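Local coordinates for hypothetical protein (Staphylococcus aureus subsp. aureus Mu50, PDB 4PEO), which probably acts as an essential cysteine protease that removes the N-terminal nine residues of ribosomal protein bL27 and also trims bacteriophage 80alpha capsid and scaffold proteins, at residues P56-D61 with F67-V72; V45-G50 with Q80-T85; S38-G43 with V88-I93; E11-D16 with D73-E78. One frame throughout, in Å; residues are numbered along the deposited sequence.

Interaction 1 of 4, residues P56-D61 with F67-V72; sequences PDINYD and FHIRSV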
loop_
_atom_site.group_PDB
_atom_site.type_symbol
_atom_site.label_atom_id
_atom_site.label_comp_id
_atom_site.label_asym_id
_atom_site.label_seq_id
_atom_site.Cartn_x
_atom_site.Cartn_y
_atom_site.Cartn_z
ATOM N N PRO B 56 -3.161 1.092 -15.693
ATOM C CA PRO B 56 -1.800 0.712 -16.100
ATOM C C PRO B 56 -1.780 -0.485 -17.027
ATOM O O PRO B 56 -2.711 -1.305 -17.013
ATOM C CB PRO B 56 -1.100 0.368 -14.780
ATOM C CG PRO B 56 -1.975 0.921 -13.691
ATOM C CD PRO B 56 -3.374 0.873 -14.247
ATOM N N ASP B 57 -0.706 -0.597 -17.808
ATOM C CA ASP B 57 -0.495 -1.716 -18.723
ATOM C C ASP B 57 0.217 -2.785 -17.892
ATOM O O ASP B 57 1.353 -2.567 -17.450
ATOM C CB ASP B 57 0.354 -1.240 -19.914
ATOM C CG ASP B 57 0.505 -2.185 -21.089
ATOM O OD1 ASP B 57 0.010 -3.331 -21.003
ATOM O OD2 ASP B 57 1.119 -1.778 -22.095
ATOM N N ILE B 58 -0.483 -3.906 -17.616
ATOM C CA ILE B 58 0.025 -4.975 -16.756
ATOM C C ILE B 58 0.404 -6.174 -17.603
ATOM O O ILE B 58 -0.409 -6.650 -18.409
ATOM C CB ILE B 58 -1.015 -5.361 -15.655
ATOM C CG1 ILE B 58 -1.512 -4.161 -14.773
ATOM C CG2 ILE B 58 -0.590 -6.584 -14.812
ATOM C CD1 ILE B 58 -0.506 -3.470 -13.896
ATOM N N ASN B 59 1.627 -6.679 -17.407
ATOM C CA ASN B 59 2.089 -7.885 -18.094
ATOM C C ASN B 59 2.778 -8.787 -17.081
ATOM O O ASN B 59 3.303 -8.296 -16.079
ATOM C CB ASN B 59 3.026 -7.556 -19.246
ATOM C CG ASN B 59 2.302 -7.073 -20.472
ATOM O OD1 ASN B 59 1.759 -7.859 -21.251
ATOM N ND2 ASN B 59 2.247 -5.767 -20.647
ATOM N N TYR B 60 2.730 -10.106 -17.320
ATOM C CA TYR B 60 3.377 -11.107 -16.472
ATOM C C TYR B 60 3.545 -12.372 -17.298
ATOM O O TYR B 60 2.809 -12.570 -18.276
ATOM C CB TYR B 60 2.594 -11.393 -15.173
ATOM C CG TYR B 60 1.103 -11.566 -15.370
ATOM C CD1 TYR B 60 0.568 -12.793 -15.752
ATOM C CD2 TYR B 60 0.226 -10.503 -15.177
ATOM C CE1 TYR B 60 -0.802 -12.954 -15.956
ATOM C CE2 TYR B 60 -1.145 -10.648 -15.386
ATOM C CZ TYR B 60 -1.657 -11.881 -15.755
ATOM O OH TYR B 60 -3.011 -12.032 -15.937
ATOM N N ASP B 61 4.490 -13.233 -16.914
ATOM C CA ASP B 61 4.680 -14.481 -17.660
ATOM C C ASP B 61 3.579 -15.480 -17.309
ATOM O O ASP B 61 2.757 -15.194 -16.437
ATOM C CB ASP B 61 6.109 -15.048 -17.481
ATOM C CG ASP B 61 6.508 -15.496 -16.090
ATOM O OD1 ASP B 61 5.667 -16.111 -15.392
ATOM O OD2 ASP B 61 7.677 -15.270 -15.708
ATOM N N PHE B 67 6.132 -9.647 -13.063
ATOM C CA PHE B 67 4.924 -8.827 -12.987
ATOM C C PHE B 67 5.287 -7.374 -13.211
ATOM O O PHE B 67 5.934 -6.748 -12.377
ATOM C CB PHE B 67 4.196 -9.053 -11.662
ATOM C CG PHE B 67 2.816 -8.445 -11.619
ATOM C CD1 PHE B 67 2.640 -7.104 -11.296
ATOM C CD2 PHE B 67 1.692 -9.212 -11.899
ATOM C CE1 PHE B 67 1.366 -6.534 -11.267
ATOM C CE2 PHE B 67 0.416 -8.643 -11.856
ATOM C CZ PHE B 67 0.260 -7.317 -11.504
ATOM N N HIS B 68 4.909 -6.874 -14.380
ATOM C CA HIS B 68 5.273 -5.557 -14.860
ATOM C C HIS B 68 4.093 -4.626 -14.913
ATOM O O HIS B 68 3.119 -4.888 -15.619
ATOM C CB HIS B 68 5.917 -5.701 -16.262
ATOM C CG HIS B 68 6.260 -4.404 -16.926
ATOM N ND1 HIS B 68 6.265 -4.287 -18.307
ATOM C CD2 HIS B 68 6.603 -3.210 -16.385
ATOM C CE1 HIS B 68 6.602 -3.031 -18.557
ATOM N NE2 HIS B 68 6.849 -2.356 -17.428
ATOM N N ILE B 69 4.190 -3.539 -14.142
ATOM C CA ILE B 69 3.237 -2.439 -14.123
ATOM C C ILE B 69 3.861 -1.337 -14.972
ATOM O O ILE B 69 4.931 -0.829 -14.624
ATOM C CB ILE B 69 2.964 -1.894 -12.696
ATOM C CG1 ILE B 69 2.549 -3.004 -11.705
ATOM C CG2 ILE B 69 1.962 -0.725 -12.757
ATOM C CD1 ILE B 69 2.773 -2.589 -10.204
ATOM N N ARG B 70 3.200 -0.951 -16.054
ATOM C CA ARG B 70 3.671 0.161 -16.859
ATOM C C ARG B 70 2.640 1.283 -16.753
ATOM O O ARG B 70 1.470 1.073 -17.092
ATOM C CB ARG B 70 3.901 -0.271 -18.321
ATOM C CG ARG B 70 4.001 0.888 -19.308
ATOM C CD ARG B 70 5.298 1.665 -19.213
ATOM N NE ARG B 70 5.370 2.702 -20.251
ATOM C CZ ARG B 70 6.435 3.465 -20.484
ATOM N NH1 ARG B 70 7.549 3.300 -19.777
ATOM N NH2 ARG B 70 6.403 4.381 -21.442
ATOM N N SER B 71 3.066 2.472 -16.275
ATOM C CA SER B 71 2.148 3.606 -16.164
ATOM C C SER B 71 1.737 4.087 -17.542
ATOM O O SER B 71 2.558 4.118 -18.479
ATOM C CB SER B 71 2.784 4.754 -15.381
ATOM O OG SER B 71 3.139 4.298 -14.082
ATOM N N VAL B 72 0.452 4.425 -17.678
ATOM C CA VAL B 72 -0.067 4.947 -18.946
ATOM C C VAL B 72 -0.166 6.472 -18.835
ATOM O O VAL B 72 0.465 7.187 -19.619
ATOM C CB VAL B 72 -1.368 4.249 -19.411
ATOM C CG1 VAL B 72 -1.942 4.937 -20.655
ATOM C CG2 VAL B 72 -1.111 2.770 -19.694
#
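The rings of Tyr60 and Phe67 run alongside each other in the same direction, their planes only 2° apart. They are slid so far, with centroids 5.8 Å apart, that little of one ring covers the other. Tyr60 is placed there by CG standing between its backbone N and carbonyl carbon (chi1 45°). Ile58 divides its branches between two neighbours. Its CG2 lies 3.5 Å from Phe67 CZ, meeting the ring obliquely, while its CD1 runs alongside Ile69 and comes to 3.8 Å from Ile69 CG1. At the end of this row Pro56 CB touches Ile69 CG2 at 3.8 Å. Asp57, Asn59, His68 and Arg70 occupy the other face, where the polar ends of His68 and Arg70 both turn to Asp16. The antiparallel hairpin that carries both faces has two hydrogen-bonded pairs, Asp57 with Arg70 and Asn59 with His68. The bond from His68 N to Asn59 O measures 2.7 Å and is nearly straight at 174°. A CA-H...O contact, Ile58 CA to His68 O at 3.3 Å, lies at the non-hydrogen-bonded pair between them. Phe67 also meets Phe42 edge-to-face and touches His22, the probable catalytic proton donor. The chemistry is thus two-sided: an apolar face of Ile58, Phe67 and Ile69 turned toward helix 36-51, and a charged and polar face opposite, with four backbone bonds holding the strands in register.

Interaction 2 of 4, residues V45-G50 with Q80-T85; sequences VNAIIG and QLILQT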
loop_
_atom_site.group_PDB
_atom_site.type_symbol
_atom_site.label_atom_id
_atom_site.label_comp_id
_atom_site.label_asym_id
_atom_site.label_seq_id
_atom_site.Cartn_x
_atom_site.Cartn_y
_atom_site.Cartn_z
ATOM N N VAL B 45 -1.924 -2.184 -7.123
ATOM C CA VAL B 45 -2.502 -2.242 -8.477
ATOM C C VAL B 45 -4.035 -2.136 -8.374
ATOM O O VAL B 45 -4.638 -1.325 -9.081
ATOM C CB VAL B 45 -2.042 -3.523 -9.233
ATOM C CG1 VAL B 45 -2.770 -3.668 -10.581
ATOM C CG2 VAL B 45 -0.533 -3.503 -9.448
ATOM N N ASN B 46 -4.650 -2.908 -7.455
ATOM C CA ASN B 46 -6.097 -2.851 -7.252
ATOM C C ASN B 46 -6.556 -1.453 -6.826
ATOM O O ASN B 46 -7.633 -1.012 -7.244
ATOM C CB ASN B 46 -6.546 -3.891 -6.244
ATOM C CG ASN B 46 -6.505 -5.304 -6.779
ATOM O OD1 ASN B 46 -6.373 -5.548 -7.982
ATOM N ND2 ASN B 46 -6.613 -6.270 -5.891
ATOM N N ALA B 47 -5.728 -0.749 -6.026
ATOM C CA ALA B 47 -6.048 0.612 -5.571
ATOM C C ALA B 47 -5.977 1.606 -6.742
ATOM O O ALA B 47 -6.844 2.482 -6.854
ATOM C CB ALA B 47 -5.099 1.041 -4.450
ATOM N N ILE B 48 -4.963 1.479 -7.612
ATOM C CA ILE B 48 -4.873 2.392 -8.759
ATOM C C ILE B 48 -6.150 2.248 -9.616
ATOM O O ILE B 48 -6.783 3.245 -9.968
ATOM C CB ILE B 48 -3.596 2.135 -9.610
ATOM C CG1 ILE B 48 -2.319 2.524 -8.844
ATOM C CG2 ILE B 48 -3.690 2.879 -10.980
ATOM C CD1 ILE B 48 -0.981 1.978 -9.502
ATOM N N ILE B 49 -6.518 0.992 -9.926
ATOM C CA ILE B 49 -7.692 0.677 -10.753
ATOM C C ILE B 49 -9.016 1.094 -10.095
ATOM O O ILE B 49 -9.880 1.671 -10.761
ATOM C CB ILE B 49 -7.642 -0.817 -11.209
ATOM C CG1 ILE B 49 -6.415 -1.053 -12.130
ATOM C CG2 ILE B 49 -8.947 -1.255 -11.904
ATOM C CD1 ILE B 49 -5.986 -2.542 -12.314
ATOM N N GLY B 50 -9.148 0.821 -8.804
ATOM C CA GLY B 50 -10.368 1.114 -8.066
ATOM C C GLY B 50 -10.563 2.545 -7.606
ATOM O O GLY B 50 -11.707 2.990 -7.476
ATOM N N GLN B 80 0.228 8.221 -9.242
ATOM C CA GLN B 80 1.633 8.434 -8.871
ATOM C C GLN B 80 1.825 8.361 -7.349
ATOM O O GLN B 80 2.777 7.719 -6.885
ATOM C CB GLN B 80 2.163 9.751 -9.434
ATOM C CG GLN B 80 2.447 9.663 -10.950
ATOM C CD GLN B 80 3.578 8.694 -11.256
ATOM O OE1 GLN B 80 4.662 8.795 -10.688
ATOM N NE2 GLN B 80 3.370 7.748 -12.169
ATOM N N LEU B 81 0.895 8.950 -6.583
ATOM C CA LEU B 81 0.964 8.871 -5.116
ATOM C C LEU B 81 0.849 7.411 -4.656
ATOM O O LEU B 81 1.574 6.993 -3.753
ATOM C CB LEU B 81 -0.133 9.719 -4.456
ATOM C CG LEU B 81 -0.116 9.754 -2.931
ATOM C CD1 LEU B 81 1.198 10.333 -2.396
ATOM C CD2 LEU B 81 -1.297 10.529 -2.393
ATOM N N ILE B 82 -0.050 6.631 -5.274
ATOM C CA ILE B 82 -0.201 5.211 -4.929
ATOM C C ILE B 82 1.091 4.444 -5.228
ATOM O O ILE B 82 1.535 3.629 -4.415
ATOM C CB ILE B 82 -1.450 4.600 -5.619
ATOM C CG1 ILE B 82 -2.740 5.275 -5.060
ATOM C CG2 ILE B 82 -1.493 3.070 -5.389
ATOM C CD1 ILE B 82 -4.030 4.913 -5.842
ATOM N N LEU B 83 1.725 4.734 -6.375
ATOM C CA LEU B 83 2.989 4.075 -6.724
ATOM C C LEU B 83 4.103 4.457 -5.746
ATOM O O LEU B 83 4.864 3.583 -5.323
ATOM C CB LEU B 83 3.377 4.394 -8.176
ATOM C CG LEU B 83 2.511 3.691 -9.237
ATOM C CD1 LEU B 83 2.748 4.317 -10.618
ATOM C CD2 LEU B 83 2.795 2.175 -9.262
ATOM N N GLN B 84 4.175 5.714 -5.357
ATOM C CA GLN B 84 5.143 6.139 -4.389
ATOM C C GLN B 84 4.891 5.506 -3.035
ATOM O O GLN B 84 5.801 5.149 -2.383
ATOM C CB GLN B 84 5.139 7.627 -4.273
ATOM C CG GLN B 84 5.465 8.288 -5.582
ATOM C CD GLN B 84 6.548 9.277 -5.432
ATOM O OE1 GLN B 84 6.512 10.127 -4.527
ATOM N NE2 GLN B 84 7.540 9.178 -6.296
ATOM N N THR B 85 3.628 5.355 -2.673
ATOM C CA THR B 85 3.225 4.686 -1.424
ATOM C C THR B 85 3.680 3.224 -1.461
ATOM O O THR B 85 4.216 2.721 -0.467
ATOM C CB THR B 85 1.701 4.808 -1.217
ATOM O OG1 THR B 85 1.388 6.190 -0.982
ATOM C CG2 THR B 85 1.186 3.947 -0.028
#
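One residue before Ile82, which meets Ile48 across the contact, the carbonyl oxygen of Leu81 is gripped twice by Thr85. Thr85 N reaches Leu81 O at 2.8 Å as the ordinary helix bond, and Thr85 OG1 donates to the same oxygen at 2.9 Å from the opposite face of its plane, 38° out of that plane. This ties the hydroxyl of the buried Thr85 back to its own helix. Between the helices everything is apolar. Ile48 and Ile82 come together obliquely, Ile48 CG1 lying 3.6 Å from Ile82 CG2, the methyl that its torsion sets opposite the backbone N. Beyond that point the Ile48 chain extends and delivers CD1 to Leu83 at about a right angle, 3.8 Å from Leu83 CD2. On the other flank Ile82 CD1 rests near the Ala47 backbone, 3.9 Å from Ala47 O, and Ala47 CB is a looser neighbour of Ile82 CG2 at 4.2 Å. Ala47 also packs on Thr85 of the second subunit. All four touching residues are buried. The two segments run nearly antiparallel, at 168° with axes 9.7 Å apart, and belong to helices 36-51 and 77-96, which lie together on one face of the mixed sheet. Val45 turns to strand 67-70, Leu83 meets Ser71 just after it, and Ile82 also packs on Thr85 of the second subunit.

Interaction 3 of 4, residues S38-G43 with V88-I93; sequences SAVLFG and VSLQTI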
loop_
_atom_site.group_PDB
_atom_site.type_symbol
_atom_site.label_atom_id
_atom_site.label_comp_id
_atom_site.label_asym_id
_atom_site.label_seq_id
_atom_site.Cartn_x
_atom_site.Cartn_y
_atom_site.Cartn_z
ATOM N N SER B 38 4.131 -9.222 -1.959
ATOM C CA SER B 38 3.035 -9.545 -2.882
ATOM C C SER B 38 1.758 -8.778 -2.553
ATOM O O SER B 38 1.139 -8.212 -3.453
ATOM C CB SER B 38 2.772 -11.048 -2.912
ATOM O OG SER B 38 3.900 -11.730 -3.433
ATOM N N ALA B 39 1.388 -8.731 -1.265
ATOM C CA ALA B 39 0.188 -8.028 -0.804
ATOM C C ALA B 39 0.272 -6.537 -1.124
ATOM O O ALA B 39 -0.712 -5.953 -1.565
ATOM C CB ALA B 39 -0.010 -8.237 0.691
ATOM N N VAL B 40 1.452 -5.935 -0.919
ATOM C CA VAL B 40 1.684 -4.512 -1.191
ATOM C C VAL B 40 1.567 -4.245 -2.697
ATOM O O VAL B 40 0.888 -3.304 -3.107
ATOM C CB VAL B 40 3.050 -4.041 -0.612
ATOM C CG1 VAL B 40 3.416 -2.648 -1.125
ATOM C CG2 VAL B 40 3.030 -4.053 0.910
ATOM N N LEU B 41 2.191 -5.060 -3.524
ATOM C CA LEU B 41 2.129 -4.855 -4.953
ATOM C C LEU B 41 0.735 -5.066 -5.539
ATOM O O LEU B 41 0.215 -4.183 -6.167
ATOM C CB LEU B 41 3.160 -5.734 -5.627
ATOM C CG LEU B 41 3.499 -5.591 -7.104
ATOM C CD1 LEU B 41 2.355 -5.539 -8.065
ATOM C CD2 LEU B 41 4.658 -4.672 -7.405
ATOM N N PHE B 42 0.145 -6.240 -5.313
ATOM C CA PHE B 42 -1.188 -6.512 -5.858
ATOM C C PHE B 42 -2.245 -5.560 -5.317
ATOM O O PHE B 42 -3.077 -5.083 -6.084
ATOM C CB PHE B 42 -1.590 -7.988 -5.685
ATOM C CG PHE B 42 -0.610 -8.981 -6.279
ATOM C CD1 PHE B 42 -0.037 -8.759 -7.526
ATOM C CD2 PHE B 42 -0.294 -10.155 -5.607
ATOM C CE1 PHE B 42 0.877 -9.673 -8.069
ATOM C CE2 PHE B 42 0.616 -11.069 -6.148
ATOM C CZ PHE B 42 1.201 -10.818 -7.371
ATOM N N GLY B 43 -2.152 -5.233 -4.025
ATOM C CA GLY B 43 -3.076 -4.308 -3.384
ATOM C C GLY B 43 -2.970 -2.930 -4.003
ATOM O O GLY B 43 -3.994 -2.292 -4.257
ATOM N N VAL B 88 7.447 3.178 -0.913
ATOM C CA VAL B 88 7.777 3.394 0.502
ATOM C C VAL B 88 7.481 2.108 1.301
ATOM O O VAL B 88 8.293 1.707 2.158
ATOM C CB VAL B 88 7.036 4.638 1.071
ATOM C CG1 VAL B 88 7.165 4.719 2.599
ATOM C CG2 VAL B 88 7.561 5.917 0.425
ATOM N N SER B 89 6.336 1.442 0.995
ATOM C CA SER B 89 5.960 0.206 1.684
ATOM C C SER B 89 6.960 -0.927 1.410
ATOM O O SER B 89 7.331 -1.655 2.345
ATOM C CB SER B 89 4.550 -0.218 1.300
ATOM O OG SER B 89 4.101 -1.215 2.197
ATOM N N LEU B 90 7.440 -1.038 0.159
ATOM C CA LEU B 90 8.430 -2.060 -0.229
ATOM C C LEU B 90 9.786 -1.765 0.408
ATOM O O LEU B 90 10.452 -2.687 0.891
ATOM C CB LEU B 90 8.542 -2.158 -1.761
ATOM C CG LEU B 90 7.317 -2.743 -2.491
ATOM C CD1 LEU B 90 7.501 -2.668 -4.020
ATOM C CD2 LEU B 90 7.017 -4.186 -2.039
ATOM N N GLN B 91 10.164 -0.473 0.469
ATOM C CA GLN B 91 11.400 -0.027 1.151
ATOM C C GLN B 91 11.335 -0.372 2.642
ATOM O O GLN B 91 12.356 -0.730 3.224
ATOM C CB GLN B 91 11.607 1.487 0.991
ATOM C CG GLN B 91 12.054 1.904 -0.411
ATOM C CD GLN B 91 12.116 3.406 -0.617
ATOM O OE1 GLN B 91 11.499 4.205 0.106
ATOM N NE2 GLN B 91 12.853 3.821 -1.635
ATOM N N THR B 92 10.127 -0.276 3.258
ATOM C CA THR B 92 9.913 -0.627 4.672
ATOM C C THR B 92 10.205 -2.125 4.883
ATOM O O THR B 92 10.905 -2.486 5.843
ATOM C CB THR B 92 8.502 -0.196 5.137
ATOM O OG1 THR B 92 8.357 1.204 4.905
ATOM C CG2 THR B 92 8.237 -0.535 6.620
ATOM N N ILE B 93 9.699 -2.986 3.969
ATOM C CA ILE B 93 9.957 -4.449 4.022
ATOM C C ILE B 93 11.463 -4.717 3.844
ATOM O O ILE B 93 12.035 -5.476 4.630
ATOM C CB ILE B 93 9.110 -5.240 2.975
ATOM C CG1 ILE B 93 7.593 -5.038 3.195
ATOM C CG2 ILE B 93 9.476 -6.737 2.963
ATOM C CD1 ILE B 93 6.739 -5.368 1.960
#
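Val40 faces Ser89, Leu90 and Ile93 where the two helices covering one face of the alpha/beta fold run antiparallel, their segment axes 10.0 Å apart at 175°. The conformation of Val40 decides how its branches are shared. With CG1 opposite the backbone N (chi1 169°), that methyl packs on Ser89 CB and comes within 4.0 Å of Leu90 CD2, while CG2, set beside the N, turns to Ile93. Leu90 leaves its helix pointing across the contact rather than into it. Its first torsion sets CG opposite the carbonyl carbon (chi1 -69°), and CD2 comes back to Val40 CG1; the side chain also packs on Leu103 of strand 101-105. Ile93 and Val40 run past one another, head to tail. Ser89 is present in two conformers, so the place of its hydroxyl beside Val40 is doubtful. Leu41, next to Val40, leans on the sheet through Val17, Met19, Phe67 and Ile69. The second subunit covers the same neighbourhood, its Ala39 packing on both Ser89 and Ile93, and Asn46 ND2 of that subunit hydrogen-bonds Thr92 OG1. Ile93 CD1 stops 4.1 Å from Val40 CG2.

Interaction 4 of 4, residues E11-D16 with D73-E78; sequences EGKVTD and DTNNDE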
loop_
_atom_site.group_PDB
_atom_site.type_symbol
_atom_site.label_atom_id
_atom_site.label_comp_id
_atom_site.label_asym_id
_atom_site.label_seq_id
_atom_site.Cartn_x
_atom_site.Cartn_y
_atom_site.Cartn_z
ATOM N N GLU B 11 11.126 13.313 -15.513
ATOM C CA GLU B 11 10.129 14.203 -14.892
ATOM C C GLU B 11 9.749 13.751 -13.468
ATOM O O GLU B 11 8.873 14.351 -12.841
ATOM C CB GLU B 11 8.885 14.363 -15.787
ATOM C CG GLU B 11 9.161 15.110 -17.085
ATOM N N GLY B 12 10.430 12.709 -12.973
ATOM C CA GLY B 12 10.231 12.180 -11.626
ATOM C C GLY B 12 9.006 11.300 -11.455
ATOM O O GLY B 12 8.573 11.043 -10.323
ATOM N N LYS B 13 8.469 10.791 -12.584
ATOM C CA LYS B 13 7.286 9.933 -12.563
ATOM C C LYS B 13 7.682 8.464 -12.599
ATOM O O LYS B 13 8.592 8.099 -13.331
ATOM C CB LYS B 13 6.348 10.260 -13.741
ATOM C CG LYS B 13 5.950 11.747 -13.851
ATOM C CD LYS B 13 5.358 12.322 -12.549
ATOM C CE LYS B 13 5.122 13.812 -12.646
ATOM N NZ LYS B 13 3.828 14.101 -13.303
ATOM N N VAL B 14 6.983 7.628 -11.820
ATOM C CA VAL B 14 7.238 6.178 -11.804
ATOM C C VAL B 14 6.578 5.637 -13.080
ATOM O O VAL B 14 5.352 5.699 -13.210
ATOM C CB VAL B 14 6.661 5.496 -10.529
ATOM C CG1 VAL B 14 6.831 3.972 -10.604
ATOM C CG2 VAL B 14 7.314 6.042 -9.254
ATOM N N THR B 15 7.386 5.132 -14.019
ATOM C CA THR B 15 6.862 4.616 -15.296
ATOM C C THR B 15 6.724 3.114 -15.291
ATOM O O THR B 15 5.884 2.585 -16.018
ATOM C CB THR B 15 7.718 5.086 -16.485
ATOM O OG1 THR B 15 9.032 4.517 -16.382
ATOM C CG2 THR B 15 7.804 6.633 -16.572
ATOM N N ASP B 16 7.611 2.417 -14.567
ATOM C CA ASP B 16 7.586 0.962 -14.566
ATOM C C ASP B 16 7.998 0.414 -13.235
ATOM O O ASP B 16 8.912 0.941 -12.596
ATOM C CB ASP B 16 8.604 0.430 -15.608
ATOM C CG ASP B 16 8.335 0.852 -17.032
ATOM O OD1 ASP B 16 8.693 1.991 -17.388
ATOM O OD2 ASP B 16 7.805 0.024 -17.807
ATOM N N ASP B 73 -0.926 6.965 -17.851
ATOM C CA ASP B 73 -1.034 8.397 -17.599
ATOM C C ASP B 73 -0.077 8.726 -16.454
ATOM O O ASP B 73 -0.467 8.669 -15.279
ATOM C CB ASP B 73 -2.488 8.810 -17.275
ATOM C CG ASP B 73 -2.687 10.297 -16.986
ATOM O OD1 ASP B 73 -1.734 11.081 -17.199
ATOM O OD2 ASP B 73 -3.783 10.668 -16.524
ATOM N N THR B 74 1.179 9.074 -16.795
ATOM C CA THR B 74 2.208 9.418 -15.796
ATOM C C THR B 74 1.896 10.745 -15.085
ATOM O O THR B 74 2.508 11.057 -14.061
ATOM C CB THR B 74 3.620 9.443 -16.425
ATOM O OG1 THR B 74 3.672 10.465 -17.419
ATOM C CG2 THR B 74 4.051 8.095 -16.989
ATOM N N ASN B 75 0.954 11.529 -15.629
ATOM C CA ASN B 75 0.570 12.796 -15.021
ATOM C C ASN B 75 -0.642 12.658 -14.095
ATOM O O ASN B 75 -1.165 13.664 -13.608
ATOM C CB ASN B 75 0.384 13.891 -16.065
ATOM C CG ASN B 75 1.586 14.107 -16.947
ATOM O OD1 ASN B 75 2.717 14.389 -16.515
ATOM N ND2 ASN B 75 1.351 13.945 -18.219
ATOM N N ASN B 76 -1.070 11.416 -13.825
ATOM C CA ASN B 76 -2.156 11.169 -12.889
ATOM C C ASN B 76 -1.537 11.214 -11.489
ATOM O O ASN B 76 -0.878 10.258 -11.071
ATOM C CB ASN B 76 -2.849 9.822 -13.159
ATOM C CG ASN B 76 -4.088 9.626 -12.312
ATOM O OD1 ASN B 76 -4.067 9.751 -11.083
ATOM N ND2 ASN B 76 -5.206 9.356 -12.955
ATOM N N ASP B 77 -1.721 12.340 -10.781
ATOM C CA ASP B 77 -1.140 12.535 -9.457
ATOM C C ASP B 77 -1.566 11.483 -8.444
ATOM O O ASP B 77 -0.758 11.084 -7.606
ATOM C CB ASP B 77 -1.435 13.947 -8.934
ATOM C CG ASP B 77 -0.725 15.068 -9.686
ATOM O OD1 ASP B 77 0.188 14.767 -10.500
ATOM O OD2 ASP B 77 -1.043 16.241 -9.429
ATOM N N GLU B 78 -2.823 11.022 -8.522
ATOM C CA GLU B 78 -3.340 10.019 -7.581
ATOM C C GLU B 78 -2.654 8.665 -7.800
ATOM O O GLU B 78 -2.175 8.068 -6.834
ATOM C CB GLU B 78 -4.855 9.871 -7.724
ATOM C CG GLU B 78 -5.667 11.014 -7.143
ATOM C CD GLU B 78 -7.158 10.730 -7.149
ATOM O OE1 GLU B 78 -7.665 10.177 -8.154
ATOM O OE2 GLU B 78 -7.819 11.057 -6.138
HETATM O O HOH W 1 1.967 12.904 -11.749
#
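A type I beta turn from Asp73 to Asn76, leading into helix 77-96, lies beside the start of strand 14-20, with Lys13 and Thr74 as the nearest residues at 6.0 Å between their CA atoms. Lys13 lays its aliphatic chain obliquely over Thr74, Lys13 CB being 3.9 Å from Thr74 CB. The chain then bends at its second and fourth torsions, which brings NZ to the oxygens of the turn. There the ammonium group makes two weak hydrogen bonds, both 3.4 Å long, one from Lys13 NZ to Thr74 O and one from Lys13 NZ to Asn75 OD1. A water does the firmer work: it accepts from Lys13 NZ at 2.7 Å and donates to Thr74 O and to Asp77 OD1. Asp77, at the first turn of the helix, is thereby linked to the lysine without touching it. Farther along the strand, Thr15 CG2 meets Thr74 CG2 at 4.0 Å, the two side chains lying alongside each other. Thr15 and Asp16 form a classic beta bulge opposite Thr7, and Thr15 OG1 bonds Asp16 OD1 at 2.7 Å. Asn76 caps the helix through the backbone N of Ala79. The contact therefore combines a small methyl pairing with a hydrated, mostly indirect charge interaction, in which water and a turn carbonyl probably help to settle the lysine charge beside Asp77.

Interactions 2 and 3 are successive sections of one antiparallel helix pair, their centres 11 Å apart, and both also meet the second subunit. Interaction 1 lies on the sheet beside them: Ile69 CD1 reaches Val45 CG2 at 3.5 Å, and Phe67 CE1 reaches Leu41 CD1 at 3.5 Å. Interaction 4 is tied to interaction 1 by Ser71 OG and Val14 O, 2.8 Å apart, and to interaction 2 by Gln80 OE1 and Val14 N, also 2.8 Å apart. Interactions 3 and 4 lie on opposite sides of the chain's centre. The side chain of Phe67 in interaction 1 is about 4 Å from that of His22, the probable catalytic proton donor; that of Leu90 in interaction 3 is about 9 Å away.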